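Local coordinates for nicotinate-nucleotide diphosphorylase (Carboxylating) (Streptococcus pyogenes GA06023, PDB 5HUO), which catalyses the conversion of quinolinate and 5-phospho-alpha-D-ribose 1-diphosphate to nicotinate ribonucleotide, carbon dioxide and diphosphate in NAD(+) biosynthesis, at residues 41-46 with 89-94; 48-53 with 125-130. One frame throughout, in Å; residues are numbered along the deposited sequence.

Interaction 1: residues 41-46 with 89-94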
loop_
_atom_site.group_PDB
_atom_site.type_symbol
_atom_site.label_atom_id
_atom_site.label_comp_id
_atom_site.label_asym_id
_atom_site.label_seq_id
_atom_site.Cartn_x
_atom_site.Cartn_y
_atom_site.Cartn_z
ATOM N N THR A 41 -7.777 -6.844 4.744
ATOM C CA THR A 41 -8.079 -6.620 6.174
ATOM C C THR A 41 -7.585 -7.764 7.047
ATOM O O THR A 41 -6.962 -7.546 8.097
ATOM C CB THR A 41 -9.603 -6.505 6.397
ATOM O OG1 THR A 41 -10.124 -5.438 5.649
ATOM C CG2 THR A 41 -9.923 -6.273 7.795
ATOM N N LEU A 42 -7.837 -8.992 6.606
ATOM C CA LEU A 42 -7.368 -10.180 7.361
ATOM C C LEU A 42 -5.843 -10.323 7.371
ATOM O O LEU A 42 -5.248 -10.607 8.387
ATOM C CB LEU A 42 -7.968 -11.463 6.830
ATOM C CG LEU A 42 -9.491 -11.621 6.692
ATOM C CD1 LEU A 42 -9.862 -13.076 6.722
ATOM C CD2 LEU A 42 -10.264 -10.899 7.717
ATOM N N LYS A 43 -5.217 -10.039 6.236
ATOM C CA LYS A 43 -3.774 -10.012 6.199
ATOM C C LYS A 43 -3.225 -9.019 7.220
ATOM O O LYS A 43 -2.264 -9.303 7.929
ATOM C CB LYS A 43 -3.254 -9.669 4.828
ATOM C CG LYS A 43 -3.361 -10.846 3.900
ATOM C CD LYS A 43 -2.565 -10.596 2.624
ATOM C CE LYS A 43 -3.434 -10.656 1.396
ATOM N NZ LYS A 43 -2.561 -10.915 0.226
ATOM N N ALA A 44 -3.793 -7.824 7.229
ATOM C CA ALA A 44 -3.307 -6.795 8.108
ATOM C C ALA A 44 -3.395 -7.284 9.529
ATOM O O ALA A 44 -2.529 -7.004 10.371
ATOM C CB ALA A 44 -4.086 -5.507 7.900
ATOM N N ALA A 45 -4.474 -7.981 9.792
ATOM C CA ALA A 45 -4.753 -8.454 11.138
ATOM C C ALA A 45 -3.743 -9.512 11.576
ATOM O O ALA A 45 -3.342 -9.556 12.752
ATOM C CB ALA A 45 -6.189 -8.991 11.251
ATOM N N LEU A 46 -3.400 -10.381 10.641
ATOM C CA LEU A 46 -2.411 -11.427 10.886
ATOM C C LEU A 46 -1.058 -10.821 11.161
ATOM O O LEU A 46 -0.356 -11.229 12.077
ATOM C CB LEU A 46 -2.282 -12.350 9.705
ATOM C CG LEU A 46 -3.365 -13.440 9.676
ATOM C CD1 LEU A 46 -3.311 -14.261 8.421
ATOM C CD2 LEU A 46 -3.236 -14.355 10.887
ATOM N N PHE A 89 -7.260 -18.646 8.149
ATOM C CA PHE A 89 -6.362 -19.852 8.048
ATOM C C PHE A 89 -5.845 -20.054 6.637
ATOM O O PHE A 89 -4.701 -20.270 6.407
ATOM C CB PHE A 89 -7.074 -21.129 8.483
ATOM C CG PHE A 89 -7.487 -21.132 9.911
ATOM C CD1 PHE A 89 -6.622 -21.540 10.889
ATOM C CD2 PHE A 89 -8.746 -20.666 10.285
ATOM C CE1 PHE A 89 -6.987 -21.490 12.223
ATOM C CE2 PHE A 89 -9.130 -20.616 11.615
ATOM C CZ PHE A 89 -8.245 -21.048 12.579
ATOM N N THR A 90 -6.736 -19.910 5.705
ATOM C CA THR A 90 -6.476 -20.156 4.296
ATOM C C THR A 90 -5.500 -19.175 3.616
ATOM O O THR A 90 -4.772 -19.543 2.714
ATOM C CB THR A 90 -7.815 -20.161 3.574
ATOM O OG1 THR A 90 -8.470 -21.360 3.946
ATOM C CG2 THR A 90 -7.656 -20.217 2.156
ATOM N N LEU A 91 -5.517 -17.921 4.026
ATOM C CA LEU A 91 -4.496 -16.955 3.599
ATOM C C LEU A 91 -3.091 -17.266 4.134
ATOM O O LEU A 91 -2.093 -16.979 3.484
ATOM C CB LEU A 91 -4.832 -15.593 4.120
ATOM C CG LEU A 91 -5.993 -14.886 3.461
ATOM C CD1 LEU A 91 -6.314 -13.658 4.303
ATOM C CD2 LEU A 91 -5.643 -14.478 2.046
ATOM N N PHE A 92 -3.050 -17.884 5.304
ATOM C CA PHE A 92 -1.801 -18.210 5.998
ATOM C C PHE A 92 -1.136 -19.512 5.521
ATOM O O PHE A 92 0.087 -19.591 5.411
ATOM C CB PHE A 92 -2.076 -18.325 7.491
ATOM C CG PHE A 92 -0.841 -18.328 8.358
ATOM C CD1 PHE A 92 -0.249 -17.142 8.769
ATOM C CD2 PHE A 92 -0.298 -19.521 8.785
ATOM C CE1 PHE A 92 0.895 -17.145 9.571
ATOM C CE2 PHE A 92 0.837 -19.541 9.588
ATOM C CZ PHE A 92 1.442 -18.348 9.990
ATOM N N ASP A 93 -1.940 -20.519 5.244
ATOM C CA ASP A 93 -1.422 -21.839 4.946
ATOM C C ASP A 93 -2.498 -22.703 4.292
ATOM O O ASP A 93 -3.582 -22.256 4.041
ATOM C CB ASP A 93 -0.868 -22.476 6.248
ATOM C CG ASP A 93 0.043 -23.692 5.992
ATOM O OD1 ASP A 93 0.634 -23.777 4.887
ATOM O OD2 ASP A 93 0.097 -24.616 6.825
ATOM N N GLU A 94 -2.147 -23.944 3.993
ATOM C CA GLU A 94 -3.081 -24.903 3.417
ATOM C C GLU A 94 -3.817 -25.557 4.553
ATOM O O GLU A 94 -3.231 -26.238 5.394
ATOM C CB GLU A 94 -2.369 -25.939 2.593
ATOM C CG GLU A 94 -1.906 -25.426 1.246
ATOM C CD GLU A 94 -2.092 -26.446 0.131
ATOM O OE1 GLU A 94 -1.257 -26.453 -0.792
ATOM O OE2 GLU A 94 -3.074 -27.234 0.148
#
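The Phe92 ring is met obliquely by the end of Leu46, whose CD1 lies 4.2 Å from CD1 of the ring; Cys128 of helix 122-153 touches the same phenylalanine. Here helix 35-49 packs against the C-terminal part of helix 82-92 in the α/β N-terminal domain of the quinolinate phosphoribosyltransferase fold. The contact is wholly one of side chains, with no hydrogen bond crossing it, and it buries 216 Å² in all. Phe92 sets its ring anti to its backbone N (chi1 -166°), which places the flat group on the flank where its CD1 meets that of Leu46.

Leu91 contributes the largest share of the buried surface. Its CB points toward helix 35-49, and the branched end rests against two consecutive residues, Leu42 and Lys43, where the backbones are nearest: the CA atoms of Lys43 and Leu91 are 7.4 Å apart. Leucine suits the buried positions 42 and 46, one helical turn apart, which also pack on Val88; Leu42 further reaches Phe135 of helix 122-153, and Leu46 touches Phe36 of a third subunit. Lysine suits the margin, since its methylene groups can join the apolar surface while the chain bends at chi3 (-121°) and its amine takes no part in the contact. The Lys43 and Leu91 side chains cross at about a right angle. One methyl does the touching: Leu91 CD1 is 3.7 Å from Leu42 CB and 4.1 Å from Lys43 CG.

Interaction 2: residues 48-53 with 125-130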
loop_
_atom_site.group_PDB
_atom_site.type_symbol
_atom_site.label_atom_id
_atom_site.label_comp_id
_atom_site.label_asym_id
_atom_site.label_seq_id
_atom_site.Cartn_x
_atom_site.Cartn_y
_atom_site.Cartn_z
ATOM N N GLU A 48 -0.531 -7.890 12.328
ATOM C CA GLU A 48 -0.618 -7.197 13.618
ATOM C C GLU A 48 -0.286 -8.113 14.774
ATOM O O GLU A 48 0.399 -7.724 15.686
ATOM C CB GLU A 48 -2.025 -6.664 13.830
ATOM C CG GLU A 48 -2.281 -5.826 15.085
ATOM C CD GLU A 48 -3.731 -5.451 15.254
ATOM O OE1 GLU A 48 -4.035 -4.246 15.439
ATOM O OE2 GLU A 48 -4.593 -6.358 15.176
ATOM N N ASP A 49 -0.733 -9.347 14.673
ATOM C CA ASP A 49 -0.545 -10.373 15.702
ATOM C C ASP A 49 0.806 -11.127 15.571
ATOM O O ASP A 49 1.153 -11.889 16.471
ATOM C CB ASP A 49 -1.694 -11.398 15.607
ATOM C CG ASP A 49 -1.957 -12.144 16.912
ATOM O OD1 ASP A 49 -1.731 -11.600 17.983
ATOM O OD2 ASP A 49 -2.464 -13.289 16.847
ATOM N N VAL A 50 1.521 -10.985 14.448
ATOM C CA VAL A 50 2.792 -11.675 14.239
ATOM C C VAL A 50 3.776 -10.793 13.505
ATOM O O VAL A 50 3.629 -10.609 12.332
ATOM C CB VAL A 50 2.647 -12.955 13.422
ATOM C CG1 VAL A 50 3.937 -13.744 13.460
ATOM C CG2 VAL A 50 1.520 -13.848 13.949
ATOM N N HIS A 51 4.722 -10.179 14.222
ATOM C CA HIS A 51 5.656 -9.194 13.628
ATOM C C HIS A 51 6.930 -9.841 13.175
ATOM O O HIS A 51 7.516 -9.436 12.216
ATOM C CB HIS A 51 5.929 -7.903 14.451
ATOM C CG HIS A 51 6.606 -8.106 15.776
ATOM N ND1 HIS A 51 6.020 -7.760 16.972
ATOM C CD2 HIS A 51 7.825 -8.586 16.101
ATOM C CE1 HIS A 51 6.826 -8.045 17.977
ATOM N NE2 HIS A 51 7.930 -8.551 17.475
ATOM N N SER A 52 7.328 -10.890 13.859
ATOM C CA SER A 52 8.437 -11.732 13.420
ATOM C C SER A 52 7.975 -13.174 13.272
ATOM O O SER A 52 7.692 -13.605 12.190
ATOM C CB SER A 52 9.589 -11.626 14.415
ATOM O OG SER A 52 9.238 -12.075 15.719
ATOM N N GLU A 53 7.844 -13.878 14.379
ATOM C CA GLU A 53 7.220 -15.187 14.415
ATOM C C GLU A 53 6.435 -15.489 15.681
ATOM O O GLU A 53 6.452 -14.720 16.640
ATOM C CB GLU A 53 8.279 -16.252 14.241
ATOM C CG GLU A 53 9.104 -16.527 15.471
ATOM C CD GLU A 53 10.284 -17.468 15.191
ATOM O OE1 GLU A 53 11.335 -17.037 14.692
ATOM O OE2 GLU A 53 10.185 -18.640 15.571
ATOM N N LEU A 125 -2.519 -23.817 12.741
ATOM C CA LEU A 125 -3.718 -23.784 13.524
ATOM C C LEU A 125 -3.585 -22.878 14.717
ATOM O O LEU A 125 -4.474 -22.057 15.003
ATOM C CB LEU A 125 -4.129 -25.164 13.970
ATOM C CG LEU A 125 -4.321 -26.192 12.810
ATOM C CD1 LEU A 125 -4.585 -27.548 13.404
ATOM C CD2 LEU A 125 -5.397 -25.856 11.848
ATOM N N LEU A 126 -2.473 -22.982 15.419
ATOM C CA LEU A 126 -2.315 -22.219 16.651
ATOM C C LEU A 126 -1.981 -20.761 16.409
ATOM O O LEU A 126 -2.428 -19.900 17.114
ATOM C CB LEU A 126 -1.272 -22.850 17.536
ATOM C CG LEU A 126 -1.564 -24.290 17.920
ATOM C CD1 LEU A 126 -0.593 -24.779 18.977
ATOM C CD2 LEU A 126 -2.987 -24.471 18.418
ATOM N N THR A 127 -1.218 -20.496 15.386
ATOM C CA THR A 127 -0.823 -19.155 15.106
ATOM C C THR A 127 -2.003 -18.361 14.592
ATOM O O THR A 127 -2.104 -17.163 14.827
ATOM C CB THR A 127 0.358 -19.142 14.093
ATOM O OG1 THR A 127 1.482 -19.740 14.729
ATOM C CG2 THR A 127 0.769 -17.754 13.707
ATOM N N CYS A 128 -2.845 -18.985 13.790
ATOM C CA CYS A 128 -4.020 -18.270 13.212
ATOM C C CYS A 128 -5.240 -18.132 14.143
ATOM O O CYS A 128 -6.148 -17.386 13.840
ATOM C CB CYS A 128 -4.489 -18.939 11.922
ATOM S SG CYS A 128 -3.371 -18.684 10.571
ATOM N N GLU A 129 -5.242 -18.879 15.223
ATOM C CA GLU A 129 -6.409 -19.040 16.068
ATOM C C GLU A 129 -7.054 -17.734 16.572
ATOM O O GLU A 129 -8.219 -17.478 16.363
ATOM C CB GLU A 129 -6.024 -19.924 17.232
ATOM C CG GLU A 129 -6.970 -19.928 18.422
ATOM C CD GLU A 129 -6.458 -20.842 19.555
ATOM O OE1 GLU A 129 -7.023 -20.754 20.673
ATOM O OE2 GLU A 129 -5.483 -21.637 19.312
ATOM N N ARG A 130 -6.271 -16.899 17.198
ATOM C CA ARG A 130 -6.773 -15.708 17.942
ATOM C C ARG A 130 -7.363 -14.701 16.976
ATOM O O ARG A 130 -8.423 -14.146 17.217
ATOM C CB ARG A 130 -5.649 -15.126 18.781
ATOM C CG ARG A 130 -5.870 -13.854 19.557
ATOM C CD ARG A 130 -7.221 -13.692 20.187
ATOM N NE ARG A 130 -7.635 -14.863 20.918
ATOM C CZ ARG A 130 -8.905 -15.245 21.107
ATOM N NH1 ARG A 130 -9.955 -14.557 20.621
ATOM N NH2 ARG A 130 -9.126 -16.370 21.766
HETATM O O HOH W 1 -3.621 -16.515 17.042
#
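Val50 and Thr127 meet methyl to methyl, CG2 to CG2 at 4.0 Å, their side chains crossing at about a right angle; the beta-branched valine offers a methyl close to its backbone. Beside them Asp49 OD2 comes within 4.2 Å of Arg130 CB, and a water joins the two segments. It donates to Thr127 O at 2.8 Å, accepts from Arg130 N at 2.7 Å, and gives a weak bond to Asp49 OD2 at 3.4 Å. Arg130 N lies 4.9 Å from Leu126 O, too far for the usual helical bond, and the water accepts its N-H. The helix appears slightly loosened here, where helix 35-49 and the loop after it lie beside the start of helix 122-153 in the N-terminal domain, at a subunit interface.

Threonine serves two surfaces. With CG2 anti to the backbone N, its methyl faces Val50, while OG1 (chi1 -66°) bonds to Arg123 O and to Asp54 OD2. The Arg130 chain bends at chi2 and chi3, taking NH1 away from Asp49 to bond Asn134 OD1. Aspartate suits position 49, between the water and a second subunit, with salt bridges there from OD1 to Arg171 and OD2 to Arg164.

How the interactions relate
The two interactions lie with their centres about 9 Å apart, on the same side of the chain's centre, and share helix 35-49: interaction 1 uses its middle, interaction 2 its last turn and the loop beyond. Along the chain their segments alternate, 41-46, 48-53, 89-94 and 125-130, so the N-terminal helix is fastened in turn to helices 82-92 and 122-153. These two also touch each other, with Phe92 CZ 3.8 Å from Thr127 CG2 and Phe89 packed on Cys128, making a continuous three-helix cluster. Both sites reach the second subunit, so this part of the N-terminal domain contributes to an interface of the hexamer as well as to the chain's own fold.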